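Local atomic coordinates of uncharacterized protein (Mycobacterium smegmatis, PDB entry 4TMD), a protein that is of unknown function but, as a DUF5642 member of the Mog1p/PsbP clan with a lipoprotein-type signal sequence, is probably exported and tethered to the cell envelope. Residues 55-61 / 92-97; 112-118 / 130-136; 119-123 / 183-187. All coordinates share one frame. Numbering follows the deposited sequence.

Contact 1. Residues 55-61 / 92-97; sequences FAEGQQF and VPLSDP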
loop_
_atom_site.group_PDB
_atom_site.type_symbol
_atom_site.label_atom_id
_atom_site.label_comp_id
_atom_site.label_asym_id
_atom_site.label_seq_id
_atom_site.Cartn_x
_atom_site.Cartn_y
_atom_site.Cartn_z
ATOM N N PHE A 55 -11.883 -4.703 7.735
ATOM C CA PHE A 55 -11.332 -4.289 6.455
ATOM C C PHE A 55 -10.964 -2.800 6.429
ATOM O O PHE A 55 -10.177 -2.370 5.586
ATOM C CB PHE A 55 -12.305 -4.654 5.341
ATOM C CG PHE A 55 -12.493 -6.142 5.193
ATOM C CD1 PHE A 55 -11.414 -6.956 4.841
ATOM C CD2 PHE A 55 -13.731 -6.732 5.421
ATOM C CE1 PHE A 55 -11.568 -8.320 4.719
ATOM C CE2 PHE A 55 -13.898 -8.111 5.290
ATOM C CZ PHE A 55 -12.816 -8.902 4.936
ATOM N N ALA A 56 -11.499 -2.028 7.375
ATOM C CA ALA A 56 -11.133 -0.624 7.524
ATOM C C ALA A 56 -9.661 -0.454 7.872
ATOM O O ALA A 56 -9.044 0.553 7.516
ATOM C CB ALA A 56 -12.007 0.045 8.590
ATOM N N GLU A 57 -9.103 -1.450 8.561
ATOM C CA GLU A 57 -7.705 -1.438 8.984
ATOM C C GLU A 57 -6.730 -1.653 7.819
ATOM O O GLU A 57 -5.544 -1.331 7.927
ATOM C CB GLU A 57 -7.471 -2.515 10.056
ATOM C CG GLU A 57 -8.509 -2.516 11.188
ATOM C CD GLU A 57 -8.242 -3.585 12.243
ATOM O OE1 GLU A 57 -7.373 -4.462 12.014
ATOM O OE2 GLU A 57 -8.905 -3.546 13.304
ATOM N N GLY A 58 -7.228 -2.204 6.714
ATOM C CA GLY A 58 -6.399 -2.444 5.549
ATOM C C GLY A 58 -5.424 -3.574 5.817
ATOM O O GLY A 58 -5.529 -4.259 6.834
ATOM N N GLN A 59 -4.458 -3.751 4.920
ATOM C CA GLN A 59 -3.569 -4.903 4.973
ATOM C C GLN A 59 -2.710 -4.929 6.232
ATOM O O GLN A 59 -1.866 -4.054 6.451
ATOM C CB GLN A 59 -2.661 -4.940 3.750
ATOM C CG GLN A 59 -1.715 -6.136 3.762
ATOM C CD GLN A 59 -2.467 -7.460 3.698
ATOM O OE1 GLN A 59 -3.314 -7.671 2.820
ATOM N NE2 GLN A 59 -2.172 -8.353 4.639
ATOM N N GLN A 60 -2.917 -5.961 7.043
ATOM C CA GLN A 60 -2.179 -6.116 8.289
ATOM C C GLN A 60 -0.994 -7.075 8.178
ATOM O O GLN A 60 -0.993 -8.002 7.372
ATOM C CB GLN A 60 -3.125 -6.594 9.397
ATOM C CG GLN A 60 -4.184 -5.569 9.774
ATOM C CD GLN A 60 -3.573 -4.245 10.213
ATOM O OE1 GLN A 60 -2.813 -4.189 11.182
ATOM N NE2 GLN A 60 -3.891 -3.176 9.488
ATOM N N PHE A 61 0.017 -6.833 9.002
ATOM C CA PHE A 61 1.129 -7.754 9.152
ATOM C C PHE A 61 1.218 -8.181 10.612
ATOM O O PHE A 61 1.659 -7.397 11.459
ATOM C CB PHE A 61 2.437 -7.113 8.695
ATOM C CG PHE A 61 2.471 -6.794 7.229
ATOM C CD1 PHE A 61 1.779 -5.704 6.725
ATOM C CD2 PHE A 61 3.197 -7.585 6.354
ATOM C CE1 PHE A 61 1.807 -5.414 5.380
ATOM C CE2 PHE A 61 3.235 -7.297 5.008
ATOM C CZ PHE A 61 2.539 -6.212 4.518
ATOM N N VAL A 92 1.664 -13.924 4.205
ATOM C CA VAL A 92 0.795 -13.013 4.944
ATOM C C VAL A 92 -0.636 -13.228 4.501
ATOM O O VAL A 92 -0.914 -13.247 3.301
ATOM C CB VAL A 92 1.181 -11.540 4.713
ATOM C CG1 VAL A 92 0.430 -10.636 5.676
ATOM C CG2 VAL A 92 2.672 -11.351 4.884
ATOM N N PRO A 93 -1.555 -13.426 5.459
ATOM C CA PRO A 93 -2.962 -13.530 5.057
ATOM C C PRO A 93 -3.414 -12.247 4.344
ATOM O O PRO A 93 -3.238 -11.144 4.866
ATOM C CB PRO A 93 -3.699 -13.724 6.388
ATOM C CG PRO A 93 -2.653 -14.260 7.333
ATOM C CD PRO A 93 -1.367 -13.612 6.909
ATOM N N LEU A 94 -3.964 -12.393 3.150
ATOM C CA LEU A 94 -4.329 -11.241 2.336
ATOM C C LEU A 94 -5.666 -10.625 2.746
ATOM O O LEU A 94 -6.664 -11.325 2.875
ATOM C CB LEU A 94 -4.386 -11.645 0.867
ATOM C CG LEU A 94 -4.707 -10.530 -0.126
ATOM C CD1 LEU A 94 -3.500 -9.638 -0.332
ATOM C CD2 LEU A 94 -5.187 -11.125 -1.450
ATOM N N SER A 95 -5.690 -9.312 2.937
ATOM C CA SER A 95 -6.952 -8.621 3.181
ATOM C C SER A 95 -7.695 -8.482 1.861
ATOM O O SER A 95 -7.204 -7.838 0.937
ATOM C CB SER A 95 -6.715 -7.252 3.824
ATOM O OG SER A 95 -7.922 -6.505 3.880
ATOM N N ASP A 96 -8.872 -9.092 1.764
ATOM C CA ASP A 96 -9.577 -9.177 0.486
ATOM C C ASP A 96 -11.102 -9.112 0.658
ATOM O O ASP A 96 -11.796 -10.131 0.586
ATOM C CB ASP A 96 -9.174 -10.471 -0.241
ATOM C CG ASP A 96 -9.575 -10.473 -1.703
ATOM O OD1 ASP A 96 -9.986 -9.405 -2.212
ATOM O OD2 ASP A 96 -9.478 -11.538 -2.347
ATOM N N PRO A 97 -11.633 -7.899 0.861
ATOM C CA PRO A 97 -13.064 -7.680 1.103
ATOM C C PRO A 97 -13.973 -8.219 -0.010
ATOM O O PRO A 97 -13.672 -8.017 -1.191
ATOM C CB PRO A 97 -13.176 -6.147 1.166
ATOM C CG PRO A 97 -11.810 -5.645 1.398
ATOM C CD PRO A 97 -10.895 -6.632 0.733
HETATM O O HOH W 1 -4.697 -6.381 0.674
HETATM O O HOH W 2 -2.875 -10.191 7.532
#
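The side chain of Gln59 lies across the backbone of 92-97 and spans it from Val92 to Ser95, its amide using both ends. OE1 of Gln59 accepts the amide hydrogen of Ser95 N at 2.9 Å with an almost straight N-H...O angle, and NE2 of Gln59 donates to Pro93 O at 3.0 Å, so the side chain satisfies two backbone groups of a segment that is neither helix nor strand. The same NE2 reaches back to its neighbour's carbonyl, Gln60 O, at 3.0 Å. Two waters widen the network: one donates to Gln59 OE1 and Ser95 O, the other to Gln60 O and Pro93 O, each at 2.9 Å. Apolar groups flank this polar centre: Val92 CG2 is 4.1 Å from Phe61 CD2, and Met159 of strand 158-166 touches Gln59, Phe61 and Val92 alike. Toward the other end Phe55 receives a CH-pi contact, with Pro97 CA 4.0 Å from the ring centroid and nearly above it, while Ser95 OG approaches the ring edge, 3.6 Å from CD1 of Phe55. Cys101, disulfide-bonded to Cys52, also touches this ring. Between the two groups Gly58, with positive phi, is the first residue after the short helix to leave helical phi/psi, and 59-61 then run out extended beside 92-97. A glutamine thus bridges, side chain to backbone, from the loop after helix 53-56 to the connection between strands 79-88 and 103-107, packed over one face of the antiparallel sheet.

Contact 2. Residues 112-118 / 130-136; sequences RGQVDVV and GTHRIIQ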
loop_
_atom_site.group_PDB
_atom_site.type_symbol
_atom_site.label_atom_id
_atom_site.label_comp_id
_atom_site.label_asym_id
_atom_site.label_seq_id
_atom_site.Cartn_x
_atom_site.Cartn_y
_atom_site.Cartn_z
ATOM N N ARG A 112 -12.844 10.766 11.085
ATOM C CA ARG A 112 -13.907 10.225 10.248
ATOM C C ARG A 112 -13.305 9.875 8.896
ATOM O O ARG A 112 -12.356 10.519 8.443
ATOM C CB ARG A 112 -15.063 11.212 10.097
ATOM C CG ARG A 112 -14.761 12.447 9.268
ATOM C CD ARG A 112 -15.986 13.363 9.191
ATOM N NE ARG A 112 -17.194 12.627 8.815
ATOM C CZ ARG A 112 -18.424 12.951 9.209
ATOM N NH1 ARG A 112 -18.616 14.004 9.996
ATOM N NH2 ARG A 112 -19.467 12.216 8.829
ATOM N N GLY A 113 -13.831 8.844 8.255
ATOM C CA GLY A 113 -13.237 8.412 7.012
ATOM C C GLY A 113 -13.946 7.282 6.313
ATOM O O GLY A 113 -15.034 6.856 6.703
ATOM N N GLN A 114 -13.285 6.778 5.280
ATOM C CA GLN A 114 -13.905 5.869 4.338
ATOM C C GLN A 114 -12.808 5.036 3.689
ATOM O O GLN A 114 -11.734 5.562 3.358
ATOM C CB GLN A 114 -14.697 6.672 3.309
ATOM C CG GLN A 114 -15.286 5.912 2.131
ATOM C CD GLN A 114 -16.005 6.861 1.186
ATOM O OE1 GLN A 114 -16.553 7.863 1.623
ATOM N NE2 GLN A 114 -15.989 6.567 -0.101
ATOM N N VAL A 115 -13.048 3.739 3.538
ATOM C CA VAL A 115 -12.065 2.875 2.870
ATOM C C VAL A 115 -12.809 2.074 1.810
ATOM O O VAL A 115 -13.695 1.284 2.140
ATOM C CB VAL A 115 -11.337 1.943 3.872
ATOM C CG1 VAL A 115 -10.371 0.973 3.143
ATOM C CG2 VAL A 115 -10.557 2.763 4.909
ATOM N N ASP A 116 -12.479 2.326 0.546
ATOM C CA ASP A 116 -13.120 1.704 -0.616
ATOM C C ASP A 116 -12.194 0.740 -1.333
ATOM O O ASP A 116 -11.025 1.053 -1.520
ATOM C CB ASP A 116 -13.529 2.761 -1.646
ATOM C CG ASP A 116 -14.684 3.630 -1.186
ATOM O OD1 ASP A 116 -15.432 3.192 -0.302
ATOM O OD2 ASP A 116 -14.843 4.746 -1.722
ATOM N N VAL A 117 -12.721 -0.390 -1.792
ATOM C CA VAL A 117 -11.973 -1.233 -2.716
ATOM C C VAL A 117 -11.999 -0.573 -4.086
ATOM O O VAL A 117 -13.037 -0.100 -4.525
ATOM C CB VAL A 117 -12.565 -2.656 -2.794
ATOM C CG1 VAL A 117 -11.791 -3.510 -3.801
ATOM C CG2 VAL A 117 -12.552 -3.296 -1.418
ATOM N N VAL A 118 -10.854 -0.512 -4.749
ATOM C CA VAL A 118 -10.795 0.056 -6.086
ATOM C C VAL A 118 -10.111 -0.947 -7.011
ATOM O O VAL A 118 -9.524 -1.933 -6.561
ATOM C CB VAL A 118 -10.038 1.409 -6.114
ATOM C CG1 VAL A 118 -10.796 2.508 -5.343
ATOM C CG2 VAL A 118 -8.647 1.243 -5.559
ATOM N N GLY A 130 -6.789 -3.566 -4.384
ATOM C CA GLY A 130 -6.529 -2.130 -4.374
ATOM C C GLY A 130 -7.491 -1.460 -3.415
ATOM O O GLY A 130 -8.644 -1.871 -3.354
ATOM N N THR A 131 -7.037 -0.479 -2.629
ATOM C CA THR A 131 -8.002 0.297 -1.847
ATOM C C THR A 131 -7.697 1.782 -1.889
ATOM O O THR A 131 -6.596 2.211 -2.238
ATOM C CB THR A 131 -8.087 -0.133 -0.337
ATOM O OG1 THR A 131 -6.804 -0.025 0.289
ATOM C CG2 THR A 131 -8.614 -1.559 -0.185
ATOM N N HIS A 132 -8.719 2.552 -1.535
ATOM C CA HIS A 132 -8.649 3.993 -1.469
ATOM C C HIS A 132 -9.075 4.386 -0.059
ATOM O O HIS A 132 -10.209 4.135 0.350
ATOM C CB HIS A 132 -9.563 4.607 -2.521
ATOM C CG HIS A 132 -9.571 6.103 -2.538
ATOM N ND1 HIS A 132 -10.606 6.831 -3.095
ATOM C CD2 HIS A 132 -8.664 7.013 -2.110
ATOM C CE1 HIS A 132 -10.341 8.118 -2.993
ATOM N NE2 HIS A 132 -9.168 8.261 -2.401
ATOM N N ARG A 133 -8.150 4.950 0.693
ATOM C CA ARG A 133 -8.431 5.416 2.041
ATOM C C ARG A 133 -8.578 6.939 2.044
ATOM O O ARG A 133 -7.689 7.659 1.575
ATOM C CB ARG A 133 -7.316 4.985 3.000
ATOM C CG ARG A 133 -6.990 3.483 2.948
ATOM C CD ARG A 133 -5.830 3.083 3.897
ATOM N NE ARG A 133 -6.175 3.304 5.301
ATOM C CZ ARG A 133 -6.883 2.455 6.046
ATOM N NH1 ARG A 133 -7.320 1.305 5.535
ATOM N NH2 ARG A 133 -7.147 2.754 7.308
ATOM N N ILE A 134 -9.696 7.431 2.565
ATOM C CA ILE A 134 -9.898 8.878 2.726
ATOM C C ILE A 134 -10.160 9.167 4.189
ATOM O O ILE A 134 -11.240 8.857 4.685
ATOM C CB ILE A 134 -11.071 9.391 1.894
ATOM C CG1 ILE A 134 -10.925 8.939 0.445
ATOM C CG2 ILE A 134 -11.150 10.908 1.950
ATOM C CD1 ILE A 134 -12.211 8.388 -0.132
ATOM N N ILE A 135 -9.178 9.742 4.882
ATOM C CA ILE A 135 -9.283 9.902 6.333
ATOM C C ILE A 135 -9.192 11.350 6.798
ATOM O O ILE A 135 -8.261 12.068 6.445
ATOM C CB ILE A 135 -8.187 9.126 7.086
ATOM C CG1 ILE A 135 -7.971 7.731 6.488
ATOM C CG2 ILE A 135 -8.531 9.042 8.569
ATOM C CD1 ILE A 135 -9.202 6.872 6.503
ATOM N N GLN A 136 -10.151 11.761 7.615
ATOM C CA GLN A 136 -10.127 13.092 8.204
ATOM C C GLN A 136 -9.788 12.976 9.686
ATOM O O GLN A 136 -10.463 12.251 10.424
ATOM C CB GLN A 136 -11.469 13.790 8.003
ATOM C CG GLN A 136 -11.519 15.197 8.544
ATOM C CD GLN A 136 -12.749 15.948 8.085
ATOM O OE1 GLN A 136 -13.665 15.370 7.497
ATOM N NE2 GLN A 136 -12.773 17.248 8.342
HETATM O O HOH W 3 -13.021 5.479 -3.685
HETATM O O HOH W 4 -8.983 -4.510 -5.916
#
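Backbone hydrogen bonds join the two strands in antiparallel register, with paired bonds at Arg112-Gln136, Gln114-Ile134 and Asp116-His132. The shortest runs from Gln136 N to Arg112 O, 2.7 Å; His132 N to Asp116 O measures 2.8 Å. On the face carrying these pairs, Gln114 NE2 donates to Asp116 OD2 at 2.7 Å, and a water links Asp116 OD2 to His132 ND1. Asp116 also forms a salt bridge with Arg103, while His132 hydrogen-bonds Glu147 and stacks on Tyr149. Val118 CG1 packs 3.7 Å from His132 CB. On the opposite face, Val115 CG2 covers the guanidinium plane of Arg133, 3.6 Å from its NH1, which bonds to Ala56 O. Gly113 fits where a CB would clash with Ile134 O and Ile135 CD1. The segments form the arms of a beta hairpin inside the sheet: strand 103-107 lies beyond 112-118, strand 145-155 borders 130-136, and helix 53-56 meets the face of Val115 and Arg133.

Contact 3. Residues 119-123 / 183-187; sequences ESPQI and RELLS
This is loop-on-helix packing at the surface of an alpha+beta fold: residues 119-123, in the connection of the hairpin formed by strands 111-118 and 127-137, run extended along one side of the C-terminal helix 179-194. Phi/psi values are extended throughout 119-123, from -54/132 at Glu119 to -129/126 at Ile123, whereas 183-187 is regular helix. CA atoms pair as Pro121 with Arg183, 6.3 Å, and Ile123 with Ser187, 6.6 Å, one helical turn further on. Arg183 (chi1 m, chi2 t, chi3 m, chi4 -94°) extends toward Glu119, placing its CD 3.5 Å from Glu119 O. Glu119 is t, t with chi3 65°, which sets OE1 over one face of the Arg183 guanidinium, so the long salt bridge from Glu119 OE1 to Arg183 NH2, 3.9 Å, is one of charge alone. Pro121, C-gamma endo, inserts between Arg183, Leu186 and Ser187, its CG 3.7 Å from both Leu186 CD2 and Ser187 OG. Leu186 (t, p) also rests on Tyr151, Ala153 and Thr128 of the sheet. Ile123 (m, t) directs CD1 to within 3.9 Å of Leu186 CG and of Ser187 CA. No direct hydrogen bond crosses; two waters do so instead. One donates to Glu119 O at 2.6 Å and accepts from Arg183 NH1 at 3.0 Å. The other donates to Gln122 O at 2.6 Å and lies 2.8 Å from Ser187 OG, whose chi1 is m.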
loop_
_atom_site.group_PDB
_atom_site.type_symbol
_atom_site.label_atom_id
_atom_site.label_comp_id
_atom_site.label_asym_id
_atom_site.label_seq_id
_atom_site.Cartn_x
_atom_site.Cartn_y
_atom_site.Cartn_z
ATOM N N GLU A 119 -10.198 -0.688 -8.305
ATOM C CA GLU A 119 -9.573 -1.532 -9.320
ATOM C C GLU A 119 -8.078 -1.749 -9.059
ATOM O O GLU A 119 -7.351 -0.795 -8.784
ATOM C CB GLU A 119 -9.803 -0.887 -10.692
ATOM C CG GLU A 119 -9.127 -1.541 -11.872
ATOM C CD GLU A 119 -9.354 -0.757 -13.169
ATOM O OE1 GLU A 119 -8.881 0.401 -13.274
ATOM O OE2 GLU A 119 -10.016 -1.301 -14.081
ATOM N N SER A 120 -7.634 -3.007 -9.137
ATOM C CA SER A 120 -6.205 -3.347 -9.088
ATOM C C SER A 120 -5.833 -4.299 -10.238
ATOM O O SER A 120 -6.672 -5.050 -10.714
ATOM C CB SER A 120 -5.848 -3.976 -7.738
ATOM O OG SER A 120 -6.633 -5.125 -7.500
ATOM N N PRO A 121 -4.572 -4.278 -10.684
ATOM C CA PRO A 121 -4.275 -4.996 -11.934
ATOM C C PRO A 121 -4.227 -6.513 -11.801
ATOM O O PRO A 121 -3.879 -7.051 -10.740
ATOM C CB PRO A 121 -2.889 -4.468 -12.317
ATOM C CG PRO A 121 -2.271 -4.095 -10.982
ATOM C CD PRO A 121 -3.411 -3.502 -10.204
ATOM N N GLN A 122 -4.560 -7.194 -12.894
ATOM C CA GLN A 122 -4.361 -8.633 -12.979
ATOM C C GLN A 122 -2.875 -8.888 -13.033
ATOM O O GLN A 122 -2.188 -8.319 -13.872
ATOM C CB GLN A 122 -5.034 -9.228 -14.219
ATOM C CG GLN A 122 -4.947 -10.757 -14.296
ATOM C CD GLN A 122 -5.651 -11.305 -15.529
ATOM O OE1 GLN A 122 -6.885 -11.366 -15.587
ATOM N NE2 GLN A 122 -4.866 -11.688 -16.535
ATOM N N ILE A 123 -2.379 -9.736 -12.144
ATOM C CA ILE A 123 -0.983 -10.143 -12.189
ATOM C C ILE A 123 -0.901 -11.663 -12.137
ATOM O O ILE A 123 -1.449 -12.283 -11.230
ATOM C CB ILE A 123 -0.159 -9.546 -11.029
ATOM C CG1 ILE A 123 -0.093 -8.020 -11.141
ATOM C CG2 ILE A 123 1.271 -10.148 -11.031
ATOM C CD1 ILE A 123 0.718 -7.359 -10.030
ATOM N N ARG A 183 -0.758 1.612 -10.266
ATOM C CA ARG A 183 -1.069 0.238 -10.669
ATOM C C ARG A 183 0.036 -0.332 -11.567
ATOM O O ARG A 183 0.401 -1.504 -11.457
ATOM C CB ARG A 183 -2.433 0.170 -11.371
ATOM C CG ARG A 183 -3.630 0.463 -10.435
ATOM C CD ARG A 183 -4.962 0.175 -11.111
ATOM N NE ARG A 183 -5.098 0.887 -12.381
ATOM C CZ ARG A 183 -5.691 2.070 -12.525
ATOM N NH1 ARG A 183 -6.222 2.686 -11.477
ATOM N NH2 ARG A 183 -5.751 2.642 -13.723
ATOM N N GLU A 184 0.595 0.494 -12.443
ATOM C CA GLU A 184 1.710 0.016 -13.271
ATOM C C GLU A 184 2.953 -0.246 -12.444
ATOM O O GLU A 184 3.693 -1.209 -12.704
ATOM C CB GLU A 184 2.010 1.011 -14.394
ATOM C CG GLU A 184 0.815 1.143 -15.335
ATOM C CD GLU A 184 0.958 2.251 -16.354
ATOM O OE1 GLU A 184 1.982 2.974 -16.328
ATOM O OE2 GLU A 184 0.028 2.392 -17.179
ATOM N N LEU A 185 3.198 0.584 -11.429
ATOM C CA LEU A 185 4.308 0.301 -10.521
ATOM C C LEU A 185 4.147 -1.068 -9.840
ATOM O O LEU A 185 5.137 -1.752 -9.598
ATOM C CB LEU A 185 4.439 1.388 -9.444
ATOM C CG LEU A 185 5.078 2.707 -9.894
ATOM C CD1 LEU A 185 4.969 3.724 -8.765
ATOM C CD2 LEU A 185 6.545 2.487 -10.262
ATOM N N LEU A 186 2.913 -1.452 -9.511
ATOM C CA LEU A 186 2.702 -2.737 -8.847
ATOM C C LEU A 186 3.078 -3.893 -9.775
ATOM O O LEU A 186 3.792 -4.812 -9.386
ATOM C CB LEU A 186 1.257 -2.887 -8.391
ATOM C CG LEU A 186 0.964 -4.240 -7.738
ATOM C CD1 LEU A 186 1.581 -4.315 -6.339
ATOM C CD2 LEU A 186 -0.549 -4.510 -7.702
ATOM N N SER A 187 2.597 -3.842 -11.010
ATOM C CA SER A 187 2.928 -4.873 -11.976
ATOM C C SER A 187 4.425 -4.921 -12.248
ATOM O O SER A 187 5.025 -5.999 -12.343
ATOM C CB SER A 187 2.163 -4.630 -13.270
ATOM O OG SER A 187 0.780 -4.706 -13.019
HETATM O O HOH W 5 -7.366 1.794 -8.887
HETATM O O HOH W 6 -0.157 -6.907 -14.558
#

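How the contacts relate
Along the chain contact 1 closes before contact 2 opens, whereas contacts 2 and 3 alternate: segment 119-123 follows strand 111-118 directly, before that hairpin returns, and helix 179-194 comes after both. Contacts 1 and 2 have centres 13 Å apart and touch, through Ala56 O to Arg133 NH1 at 2.7 Å and Pro97 CG to Val117 CG2 at 3.7 Å, so the irregular segments lie against the hairpin. Contacts 2 and 3, about 18 Å apart between centres, meet at Gly130 and Ser120. Contacts 1 and 3 do not touch; their nearest atoms are about 8 Å apart. The hairpin thus carries 55-61 and 92-97 against its strands, and helix 179-194 against its connecting loop, within one antiparallel-sheet domain.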